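Local coordinates for protein glycosyl hydrolase (Rhizobium leguminosarum bv. trifolii, PDB 5NDX) that probably hydrolyses O-glycosidic bonds as a family 39 glycoside hydrolase, the bacterial orthologue of human alpha-L-iduronidase, at residues Pro357-Lys362 / Glu485-Gln490; Glu448-Met453 / Glu491-His496; Gln459-Asn464 / Ala474-Thr479; Gly547-Arg552 / His593-Glu598. The protein carries 2 engineered substitutions. All coordinates share one frame; numbering follows the deposited sequence. Where two conformers were deposited one is given.

Interaction 1 opens first: strand 358-362, which follows the catalytic barrel, waits more than 120 residues for its partner on helix 480-489, and much of the beta-sandwich lies in between. Strand 436-445 then leads into a helix-loop-helix excursion, where interaction 2 opens at 448-453. Interaction 3 joins the two arms of the loop between helices 452-457 and 480-489, so it is nested inside both larger loops. Interaction 1 closes at 485-490 and interaction 2 immediately afterwards at 491-496, so the two cross; Lys-362 and Glu-491 link them by a salt bridge. Interaction 4 follows in series in the C-terminal domain, touching interaction 1 through Asp-359, Arg-549 and Glu-551.

Interaction 1. Residues Pro357-Lys362 / Glu485-Gln490; sequences PFDIIK and ELRRAQ
A strand-on-helix contact joins the region after the catalytic (beta/alpha)8 barrel to the helical excursion of the beta-sandwich domain: strand 358-362, paired with strand 326-330, runs at 32° to the last turn of helix 480-489, residues 485-489, their axes 8.2 Å apart at the closest. Its polar centre is a buried salt bridge. The Arg-487 side chain leaves the helix with CG anti to its carbonyl carbon and stays extended from CG to NE, which delivers the guanidinium end-on to Asp-359. Both terminal nitrogens grip a single oxygen. NH2 of Arg-487 lies 2.9 Å from OD1 of Asp-359, on the anti lone pair of that oxygen, whereas Arg-487 NH1 approaches the same OD1 at 3.3 Å from above the carboxylate plane; the two flat groups are turned 55° from each other. OD2 of Asp-359 has its own partners in Arg-549 and the backbone N of Leu-546. Glu-551 brings a second carboxylate close to OD1, so one of the two acids may be protonated, with the arginines offsetting the charge.

Beneath this pair the strand turns hydrocarbon to the helix. Ile-361 CD1 lies over one face of the guanidinium, off toward its rim, and touches Arg-487 CG at 3.7 Å and Leu-486 CB at 3.9 Å. Lys-362 crosses Gln-490 at about a right angle with its aliphatic part, while its NZ reaches on to Glu-370 and Glu-491. Two waters complete the seam: one donates to Ile-360 O and accepts from Arg-487 NE, and the other donates to Lys-362 O and Gln-490 O, 2.8 Å from each.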
# COMPACT_ATOMS: atom_id res chain seq x y z
N PRO A 357 -12.40 17.18 -15.14
CA PRO A 357 -12.38 15.76 -15.42
C PRO A 357 -10.91 15.18 -15.41
O PRO A 357 -9.94 15.96 -15.39
CB PRO A 357 -13.02 15.67 -16.79
CG PRO A 357 -12.70 16.95 -17.44
CD PRO A 357 -12.64 17.99 -16.36
N PHE A 358 -10.76 13.85 -15.34
CA PHE A 358 -9.44 13.26 -15.13
C PHE A 358 -9.48 11.80 -15.42
O PHE A 358 -10.54 11.18 -15.38
CB PHE A 358 -8.90 13.47 -13.69
CG PHE A 358 -9.66 12.69 -12.65
CD1 PHE A 358 -10.89 13.16 -12.16
CD2 PHE A 358 -9.19 11.47 -12.18
CE1 PHE A 358 -11.63 12.40 -11.25
CE2 PHE A 358 -9.91 10.73 -11.28
CZ PHE A 358 -11.13 11.20 -10.80
N ASP A 359 -8.29 11.27 -15.69
CA ASP A 359 -8.04 9.86 -15.76
C ASP A 359 -6.81 9.57 -14.91
O ASP A 359 -5.82 10.35 -14.93
CB ASP A 359 -7.84 9.42 -17.20
CG ASP A 359 -9.16 9.27 -17.95
OD1 ASP A 359 -9.83 8.25 -17.75
OD2 ASP A 359 -9.52 10.18 -18.74
N ILE A 360 -6.85 8.44 -14.23
CA ILE A 360 -5.70 7.94 -13.50
C ILE A 360 -5.33 6.54 -13.97
O ILE A 360 -6.20 5.70 -14.22
CB ILE A 360 -5.89 7.92 -11.97
CG1 ILE A 360 -7.17 7.23 -11.54
CG2 ILE A 360 -5.81 9.34 -11.47
CD1 ILE A 360 -7.37 7.19 -10.04
N ILE A 361 -4.02 6.34 -14.12
CA ILE A 361 -3.46 5.10 -14.52
C ILE A 361 -2.56 4.55 -13.40
O ILE A 361 -1.73 5.25 -12.86
CB ILE A 361 -2.66 5.30 -15.81
CG1 ILE A 361 -3.54 5.79 -16.96
CG2 ILE A 361 -1.97 4.03 -16.22
CD1 ILE A 361 -4.63 4.82 -17.42
N LYS A 362 -2.76 3.29 -13.04
CA LYS A 362 -1.92 2.58 -12.04
C LYS A 362 -0.48 2.46 -12.39
O LYS A 362 -0.11 2.10 -13.49
CB LYS A 362 -2.41 1.15 -11.83
CG LYS A 362 -3.64 1.11 -11.02
CD LYS A 362 -4.49 -0.19 -10.96
CE LYS A 362 -3.81 -1.49 -11.01
NZ LYS A 362 -4.79 -2.62 -10.67
N GLU A 485 -5.55 1.19 -24.10
CA GLU A 485 -4.27 0.50 -24.18
C GLU A 485 -3.49 0.61 -22.86
O GLU A 485 -2.94 -0.37 -22.40
CB GLU A 485 -3.50 1.02 -25.41
CG GLU A 485 -2.14 0.42 -25.66
CD GLU A 485 -1.31 1.14 -26.80
OE1 GLU A 485 -1.76 2.16 -27.43
OE2 GLU A 485 -0.19 0.65 -27.07
N LEU A 486 -3.49 1.77 -22.21
CA LEU A 486 -2.81 1.93 -20.93
C LEU A 486 -3.46 1.14 -19.83
O LEU A 486 -2.77 0.53 -18.99
CB LEU A 486 -2.73 3.42 -20.50
CG LEU A 486 -1.92 4.36 -21.40
CD1 LEU A 486 -1.88 5.72 -20.77
CD2 LEU A 486 -0.50 3.93 -21.70
N ARG A 487 -4.79 1.12 -19.80
CA ARG A 487 -5.51 0.38 -18.78
C ARG A 487 -5.38 -1.16 -18.96
O ARG A 487 -5.54 -1.91 -17.97
CB ARG A 487 -7.00 0.80 -18.72
CG ARG A 487 -7.16 2.22 -18.23
CD ARG A 487 -8.56 2.53 -17.77
NE ARG A 487 -8.57 3.69 -16.88
CZ ARG A 487 -8.84 4.91 -17.28
NH1 ARG A 487 -9.18 5.15 -18.55
NH2 ARG A 487 -8.78 5.91 -16.42
N ARG A 488 -5.14 -1.66 -20.17
CA ARG A 488 -4.78 -3.08 -20.35
C ARG A 488 -3.39 -3.34 -19.74
O ARG A 488 -3.20 -4.31 -18.99
CB ARG A 488 -4.80 -3.49 -21.82
CG ARG A 488 -4.42 -4.94 -22.19
CD ARG A 488 -4.42 -5.22 -23.73
NE ARG A 488 -5.30 -4.28 -24.52
CZ ARG A 488 -4.93 -3.32 -25.42
NH1 ARG A 488 -3.64 -3.10 -25.78
NH2 ARG A 488 -5.88 -2.54 -26.00
N ALA A 489 -2.45 -2.44 -20.03
CA ALA A 489 -1.09 -2.57 -19.56
C ALA A 489 -0.93 -2.35 -18.08
O ALA A 489 0.04 -2.87 -17.51
CB ALA A 489 -0.14 -1.62 -20.32
N GLN A 490 -1.87 -1.65 -17.43
CA GLN A 490 -1.67 -1.27 -16.04
C GLN A 490 -1.92 -2.40 -15.07
O GLN A 490 -1.50 -2.30 -13.92
CB GLN A 490 -2.58 -0.11 -15.62
CG GLN A 490 -4.03 -0.49 -15.27
CD GLN A 490 -4.94 0.67 -14.94
OE1 GLN A 490 -6.14 0.48 -14.58
NE2 GLN A 490 -4.44 1.86 -15.03
O HOH W 1 -7.58 3.33 -14.31
O HOH W 2 0.66 -0.55 -13.62

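Interaction 2. Residues Glu448-Met453 / Glu491-His496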
# COMPACT_ATOMS: atom_id res chain seq x y z
N GLU A 448 8.50 -5.35 -20.02
CA GLU A 448 7.53 -5.86 -21.01
C GLU A 448 6.12 -6.16 -20.40
O GLU A 448 5.18 -6.40 -21.14
CB GLU A 448 8.02 -7.17 -21.64
CG GLU A 448 9.42 -7.13 -22.25
CD GLU A 448 9.85 -8.49 -22.91
OE1 GLU A 448 9.51 -9.63 -22.44
OE2 GLU A 448 10.57 -8.42 -23.92
N PHE A 449 5.98 -6.21 -19.08
CA PHE A 449 4.75 -6.64 -18.46
C PHE A 449 4.36 -5.70 -17.33
O PHE A 449 5.18 -5.40 -16.45
CB PHE A 449 4.93 -8.10 -17.93
CG PHE A 449 5.08 -9.15 -19.02
CD1 PHE A 449 3.97 -9.76 -19.57
CD2 PHE A 449 6.33 -9.50 -19.50
CE1 PHE A 449 4.09 -10.67 -20.61
CE2 PHE A 449 6.48 -10.45 -20.52
CZ PHE A 449 5.34 -11.02 -21.09
N THR A 450 3.08 -5.33 -17.29
CA THR A 450 2.56 -4.43 -16.27
C THR A 450 3.35 -3.10 -16.32
O THR A 450 3.85 -2.60 -15.30
CB THR A 450 2.59 -5.04 -14.84
OG1 THR A 450 2.30 -6.43 -14.87
CG2 THR A 450 1.62 -4.30 -13.93
N ASN A 451 3.42 -2.57 -17.53
CA ASN A 451 4.39 -1.56 -17.95
C ASN A 451 3.71 -0.37 -18.66
O ASN A 451 4.10 0.00 -19.78
CB ASN A 451 5.39 -2.25 -18.92
CG ASN A 451 4.72 -2.76 -20.20
OD1 ASN A 451 3.51 -2.97 -20.26
ND2 ASN A 451 5.50 -2.89 -21.24
N PRO A 452 2.72 0.27 -18.00
CA PRO A 452 1.97 1.31 -18.68
C PRO A 452 2.78 2.56 -19.04
O PRO A 452 2.46 3.22 -20.05
CB PRO A 452 0.84 1.64 -17.69
CG PRO A 452 1.41 1.33 -16.37
CD PRO A 452 2.25 0.10 -16.60
N MET A 453 3.84 2.85 -18.30
CA MET A 453 4.65 3.98 -18.67
C MET A 453 5.40 3.75 -19.98
O MET A 453 5.48 4.68 -20.79
CB MET A 453 5.64 4.38 -17.56
CG MET A 453 6.25 5.77 -17.75
SD MET A 453 7.27 6.31 -16.36
CE MET A 453 7.84 7.91 -16.97
N GLU A 491 -2.61 -3.45 -15.52
CA GLU A 491 -3.01 -4.55 -14.64
C GLU A 491 -1.90 -5.58 -14.48
O GLU A 491 -1.24 -5.94 -15.46
CB GLU A 491 -4.27 -5.26 -15.17
CG GLU A 491 -5.53 -4.39 -15.34
CD GLU A 491 -5.93 -3.58 -14.11
OE1 GLU A 491 -5.56 -3.97 -12.96
OE2 GLU A 491 -6.69 -2.56 -14.31
N PRO A 492 -1.70 -6.08 -13.25
CA PRO A 492 -0.69 -7.14 -13.03
C PRO A 492 -0.89 -8.24 -14.07
O PRO A 492 -1.98 -8.82 -14.19
CB PRO A 492 -1.01 -7.64 -11.63
CG PRO A 492 -1.52 -6.43 -10.95
CD PRO A 492 -2.31 -5.66 -11.98
N ALA A 493 0.14 -8.46 -14.84
CA ALA A 493 0.07 -9.24 -16.05
C ALA A 493 0.57 -10.67 -15.87
O ALA A 493 1.61 -10.91 -15.26
CB ALA A 493 0.94 -8.55 -17.12
N LEU A 494 -0.15 -11.60 -16.49
CA LEU A 494 0.35 -12.96 -16.64
C LEU A 494 1.54 -13.04 -17.62
O LEU A 494 1.45 -12.66 -18.78
CB LEU A 494 -0.78 -13.87 -17.14
CG LEU A 494 -1.88 -14.09 -16.05
CD1 LEU A 494 -3.15 -14.72 -16.62
CD2 LEU A 494 -1.36 -14.94 -14.91
N LEU A 495 2.63 -13.59 -17.13
CA LEU A 495 3.85 -13.76 -17.88
C LEU A 495 3.62 -14.81 -18.97
O LEU A 495 4.12 -14.67 -20.09
CB LEU A 495 4.99 -14.19 -16.94
CG LEU A 495 6.35 -14.40 -17.60
CD1 LEU A 495 6.96 -13.10 -18.15
CD2 LEU A 495 7.31 -15.05 -16.60
N HIS A 496 2.89 -15.86 -18.62
CA HIS A 496 2.42 -16.88 -19.57
C HIS A 496 1.00 -17.28 -19.15
O HIS A 496 0.58 -17.01 -18.01
CB HIS A 496 3.26 -18.15 -19.50
CG HIS A 496 4.69 -17.92 -19.79
ND1 HIS A 496 5.14 -17.59 -21.04
CD2 HIS A 496 5.78 -17.90 -18.98
CE1 HIS A 496 6.44 -17.38 -20.99
NE2 HIS A 496 6.85 -17.56 -19.76
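Thr-450 marks the tight end of this contact. The CA atoms of Thr-450 and Pro-492 are 5.3 Å apart, and the threonine side chain sits with OG1 anti to the carbonyl carbon, which turns the hydroxyl to the backbone of the facing segment. There OG1 of Thr-450 accepts from the backbone N of Ala-493 at 3.0 Å, with a moderately bent N-H...O angle of 143°, and it is also bonded to the carbonyl O of Arg-444, so the buried hydroxyl is held from two directions. The methyl branch, CG2 of Thr-450, packs 3.6 Å from the carbonyl O of Glu-491, and Pro-492 turns its ring the other way, onto helix 364-372.

These two segments are the exit from and the return to the beta-sandwich: strand 436-445 gives way to the helical excursion at 448-453, and 491-496 re-enters as the start of edge strand 493-503, where Ala-493 and Leu-495 bond through their backbones to strand 436-445.

Toward the surface the packing becomes looser and mostly apolar. The Phe-449 ring, only partly buried, receives Leu-495 CD1 over one face in a CH-pi contact, 4.0 Å from the ring centroid and shifted toward the rim near CE2. Leu-495 attains this with CG anti to its backbone N (chi1 -180°), its side chain crossing the ring at about a right angle. At the ring edge, CD1 of Phe-449 meets CB of Ala-493 at 4.1 Å. An alanine in place of Phe-449 would remove the ring and would probably leave the Leu-495 methyl and one side of Ala-493 more open to solvent. Leu-494, directed away, packs on Leu-443 of the neighbouring strand.

Interaction 3. Residues Gln459-Asn464 / Ala474-Thr479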
# COMPACT_ATOMS: atom_id res chain seq x y z
N GLN A 459 3.35 5.60 -27.28
CA GLN A 459 2.13 6.03 -27.96
C GLN A 459 2.40 7.34 -28.73
O GLN A 459 2.96 8.28 -28.16
CB GLN A 459 1.00 6.26 -26.97
CG GLN A 459 0.35 4.98 -26.47
CD GLN A 459 -0.65 5.21 -25.37
OE1 GLN A 459 -0.66 6.22 -24.68
NE2 GLN A 459 -1.49 4.23 -25.17
N ARG A 460 1.99 7.41 -30.00
CA ARG A 460 2.18 8.65 -30.78
C ARG A 460 1.20 9.70 -30.30
O ARG A 460 0.01 9.42 -30.11
CB ARG A 460 2.03 8.43 -32.29
CG ARG A 460 2.40 9.65 -33.20
CD ARG A 460 2.33 9.26 -34.68
NE ARG A 460 0.99 8.71 -35.01
CZ ARG A 460 0.64 7.40 -35.13
NH1 ARG A 460 1.52 6.40 -34.99
NH2 ARG A 460 -0.63 7.09 -35.42
N ASP A 461 1.71 10.90 -30.03
CA ASP A 461 0.88 12.00 -29.59
C ASP A 461 0.19 12.50 -30.84
O ASP A 461 0.84 13.01 -31.77
CB ASP A 461 1.73 13.09 -28.95
CG ASP A 461 0.92 14.23 -28.43
OD1 ASP A 461 -0.28 14.34 -28.77
OD2 ASP A 461 1.54 15.06 -27.71
N GLU A 462 -1.12 12.33 -30.87
CA GLU A 462 -1.88 12.65 -32.09
C GLU A 462 -2.10 14.15 -32.28
O GLU A 462 -2.39 14.56 -33.38
CB GLU A 462 -3.21 11.89 -32.14
CG GLU A 462 -2.97 10.42 -32.56
CD GLU A 462 -4.24 9.58 -32.47
OE1 GLU A 462 -5.35 10.14 -32.50
OE2 GLU A 462 -4.11 8.35 -32.36
N SER A 463 -1.92 14.94 -31.22
CA SER A 463 -1.95 16.38 -31.34
C SER A 463 -0.76 16.94 -32.16
O SER A 463 -0.73 18.12 -32.42
CB SER A 463 -2.03 17.05 -29.96
OG SER A 463 -0.85 16.90 -29.20
N ASN A 464 0.20 16.09 -32.56
CA ASN A 464 1.34 16.50 -33.36
C ASN A 464 1.96 17.82 -32.94
O ASN A 464 2.09 18.73 -33.73
CB ASN A 464 0.92 16.54 -34.82
CG ASN A 464 0.96 15.18 -35.46
OD1 ASN A 464 1.58 14.25 -34.96
ND2 ASN A 464 0.34 15.07 -36.61
N ALA A 474 4.35 9.86 -25.69
CA ALA A 474 3.98 10.33 -24.39
C ALA A 474 2.89 11.43 -24.40
O ALA A 474 3.06 12.51 -23.83
CB ALA A 474 5.25 10.81 -23.66
N PRO A 475 1.75 11.16 -25.06
CA PRO A 475 0.72 12.19 -25.17
C PRO A 475 0.23 12.65 -23.80
O PRO A 475 -0.10 11.82 -22.95
CB PRO A 475 -0.41 11.49 -25.93
CG PRO A 475 -0.14 10.05 -25.78
CD PRO A 475 1.34 9.91 -25.71
N PRO A 476 0.25 13.98 -23.58
CA PRO A 476 -0.31 14.44 -22.32
C PRO A 476 -1.81 14.33 -22.24
O PRO A 476 -2.31 14.23 -21.16
CB PRO A 476 0.20 15.88 -22.18
CG PRO A 476 0.85 16.24 -23.46
CD PRO A 476 1.18 14.97 -24.19
N ALA A 477 -2.52 14.28 -23.37
CA ALA A 477 -3.94 13.98 -23.38
C ALA A 477 -4.23 12.80 -24.29
O ALA A 477 -4.67 12.97 -25.43
CB ALA A 477 -4.72 15.23 -23.82
N PRO A 478 -4.04 11.57 -23.78
CA PRO A 478 -4.22 10.42 -24.66
C PRO A 478 -5.64 10.35 -25.20
O PRO A 478 -6.57 10.85 -24.52
CB PRO A 478 -3.97 9.24 -23.73
CG PRO A 478 -3.01 9.79 -22.70
CD PRO A 478 -3.48 11.18 -22.48
N THR A 479 -5.81 9.70 -26.35
CA THR A 479 -7.15 9.44 -26.88
C THR A 479 -7.81 8.35 -26.04
O THR A 479 -7.15 7.67 -25.24
CB THR A 479 -7.11 8.96 -28.33
OG1 THR A 479 -6.40 7.71 -28.40
CG2 THR A 479 -6.41 10.03 -29.29
O HOH W 3 -1.76 14.70 -26.37
O HOH W 4 -5.67 6.89 -30.77
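Asp-461 and Pro-475 slide past each other in opposite directions, and round this pair the two arms of the loop between helices 452-457 and 480-489 are drawn together; the CA atoms of Asp-461 and Pro-475 are 4.4 Å apart. Asp-461 holds CG anti to the backbone N (chi1 -178°), so its carboxylate lies along the proline: CG of Asp-461 touches Pro-475 CB at 3.9 Å, and OD2 of Asp-461 reaches CD of Pro-476 at 3.5 Å. Gln-459 instead crosses Pro-475 at about a right angle, presenting CB to the ring, while its NE2 bonds to Gln-482 O. Farther out, extended Glu-462 comes across Thr-479, OE1 of Glu-462 3.4 Å from the Thr-479 methyl CG2; a water joins Glu-462 OE2 to the hydroxyl of Thr-479, the N-cap of helix 480-489.

The other oxygen of Asp-461 organises its own arm. OD1 of Asp-461 accepts from Ser-463 OG at 2.7 Å and from Ser-463 N at 3.0 Å, the latter forming an Asx turn within the type I beta turn 461-464, and a water passes the link to Ala-477 N. An alanine at Asp-461 would lose these bonds and the carboxylate's part of the proline packing, and would probably loosen the turn. Three hydrogen-bond donors converging on one carboxylate oxygen are likely to favour the charged form of Asp-461, whereas buried Gln-459 OE1, facing only proline carbon here, finds no polar partner in the model.

Interaction 4. Residues Gly547-Arg552 / His593-Glu598; sequences GGREER and HMSPPE. Engineered in segment 593-598: Glu-598 (natural residue Gln).
With CG anti to the carbonyl carbon (chi1 -58°) and a bend at chi2 (-68°), the Arg-552 side chain folds back along its own strand and lays the guanidinium flat against Pro-596, whose CG sits 3.8 Å from Arg-552 CZ, over the centre of the group. Bonds in the guanidinium plane fix its rotation: Arg-552 NH1 donates to OE1 of Glu-550 at 2.8 Å, on the anti lone pair, and also to the carbonyl O of Glu-551, which it meets from well above the carbonyl plane. OE2 of Glu-550 makes a second salt bridge, to Arg-542, so the carboxylate lies between two arginines.

The backbone beneath is an antiparallel pairing of strands 549-557 and 590-594. Arg-552 and His-593 form a hydrogen-bonded pair with two nearly straight bonds, Arg-552 N to His-593 O and His-593 N to Arg-552 O, each 2.8 Å; Glu-551 and Met-594 are the adjacent non-hydrogen-bonded pair. With strand 536-545 these strands make up a three-stranded sheet, consistent with a fibronectin type III-like domain, as in human iduronidase, and a four-stranded sheet containing 601-607 faces it through Tyr-602, which meets His-593 and Pro-596. A last bond, Ser-595 N to Glu-550 O at 2.8 Å, carries the pairing just past the strand end, where Ser-595 adopts positive phi.

On the sheet face of Glu-551 and Met-594, the second arginine is covered by a methionine methyl. Arg-549, CG anti to its backbone N, takes Met-594 CE over one guanidinium face, 3.3 Å from Arg-549 NE and toward the rim; Glu-551 OE2 lies at the edge, weakly bonded to Arg-549 NE, and NH2 reaches the stronger partner, Asp-359.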
# COMPACT_ATOMS: atom_id res chain seq x y z
N GLY A 547 -11.54 15.25 -21.54
CA GLY A 547 -12.49 15.63 -22.61
C GLY A 547 -13.95 15.43 -22.26
O GLY A 547 -14.79 15.45 -23.15
N GLY A 548 -14.27 15.27 -20.98
CA GLY A 548 -15.65 15.02 -20.55
C GLY A 548 -16.25 13.67 -20.98
O GLY A 548 -17.47 13.54 -21.08
N ARG A 549 -15.41 12.66 -21.21
CA ARG A 549 -15.90 11.30 -21.50
C ARG A 549 -16.59 10.64 -20.29
O ARG A 549 -16.11 10.75 -19.16
CB ARG A 549 -14.70 10.45 -21.92
CG ARG A 549 -14.97 8.97 -22.17
CD ARG A 549 -13.67 8.19 -22.46
NE ARG A 549 -12.50 8.74 -21.74
CZ ARG A 549 -11.52 9.49 -22.26
NH1 ARG A 549 -11.48 9.79 -23.57
NH2 ARG A 549 -10.57 9.95 -21.44
N GLU A 550 -17.69 9.93 -20.52
CA GLU A 550 -18.42 9.28 -19.45
C GLU A 550 -17.63 8.08 -18.99
O GLU A 550 -17.15 7.31 -19.81
CB GLU A 550 -19.82 8.81 -19.89
CG GLU A 550 -20.86 9.94 -20.04
CD GLU A 550 -21.27 10.54 -18.71
OE1 GLU A 550 -21.32 9.82 -17.69
OE2 GLU A 550 -21.55 11.76 -18.67
N GLU A 551 -17.47 7.94 -17.68
CA GLU A 551 -16.77 6.75 -17.15
C GLU A 551 -17.52 6.23 -15.94
O GLU A 551 -18.24 6.99 -15.27
CB GLU A 551 -15.32 7.08 -16.75
CG GLU A 551 -14.45 7.51 -17.91
CD GLU A 551 -13.01 7.88 -17.54
OE1 GLU A 551 -12.72 8.06 -16.35
OE2 GLU A 551 -12.21 8.02 -18.48
N ARG A 552 -17.31 4.95 -15.64
CA ARG A 552 -17.85 4.32 -14.42
C ARG A 552 -16.78 3.56 -13.66
O ARG A 552 -16.14 2.69 -14.23
CB ARG A 552 -18.95 3.35 -14.82
CG ARG A 552 -20.11 3.98 -15.60
CD ARG A 552 -20.93 4.95 -14.74
NE ARG A 552 -22.03 5.57 -15.51
CZ ARG A 552 -21.94 6.66 -16.28
NH1 ARG A 552 -20.81 7.34 -16.43
NH2 ARG A 552 -23.00 7.08 -16.91
N HIS A 593 -14.41 1.62 -16.11
CA HIS A 593 -14.95 1.40 -17.46
C HIS A 593 -15.20 2.73 -18.18
O HIS A 593 -15.86 3.60 -17.61
CB HIS A 593 -16.31 0.68 -17.39
CG HIS A 593 -16.80 0.24 -18.73
ND1 HIS A 593 -18.11 0.39 -19.15
CD2 HIS A 593 -16.13 -0.30 -19.78
CE1 HIS A 593 -18.24 -0.10 -20.37
NE2 HIS A 593 -17.05 -0.51 -20.79
N MET A 594 -14.73 2.84 -19.41
CA MET A 594 -14.86 4.04 -20.25
C MET A 594 -16.07 3.89 -21.20
O MET A 594 -16.28 2.81 -21.78
CB MET A 594 -13.57 4.23 -21.08
CG MET A 594 -12.24 4.15 -20.29
SD MET A 594 -10.71 4.19 -21.30
CE MET A 594 -10.81 5.92 -21.78
N SER A 595 -16.84 4.96 -21.37
CA SER A 595 -17.93 5.04 -22.37
C SER A 595 -18.96 3.92 -22.24
O SER A 595 -19.07 3.08 -23.11
CB SER A 595 -17.31 5.05 -23.78
OG SER A 595 -16.39 6.13 -23.85
N PRO A 596 -19.68 3.88 -21.13
CA PRO A 596 -20.72 2.88 -21.04
C PRO A 596 -21.81 3.11 -22.10
O PRO A 596 -22.12 4.25 -22.40
CB PRO A 596 -21.33 3.13 -19.66
CG PRO A 596 -21.03 4.54 -19.36
CD PRO A 596 -19.70 4.80 -19.99
N PRO A 597 -22.38 2.03 -22.66
CA PRO A 597 -23.52 2.22 -23.55
C PRO A 597 -24.75 2.69 -22.77
O PRO A 597 -24.73 2.76 -21.54
CB PRO A 597 -23.73 0.83 -24.15
CG PRO A 597 -23.27 -0.10 -23.08
CD PRO A 597 -22.18 0.61 -22.31
N GLU A 598 -25.81 3.06 -23.47
CA GLU A 598 -27.04 3.47 -22.81
C GLU A 598 -27.74 2.29 -22.14
O GLU A 598 -27.66 1.16 -22.63
CB GLU A 598 -27.98 4.16 -23.80
CG GLU A 598 -27.55 5.58 -24.14
CD GLU A 598 -28.68 6.42 -24.73
OE1 GLU A 598 -29.82 6.43 -24.18
OE2 GLU A 598 -28.42 7.09 -25.75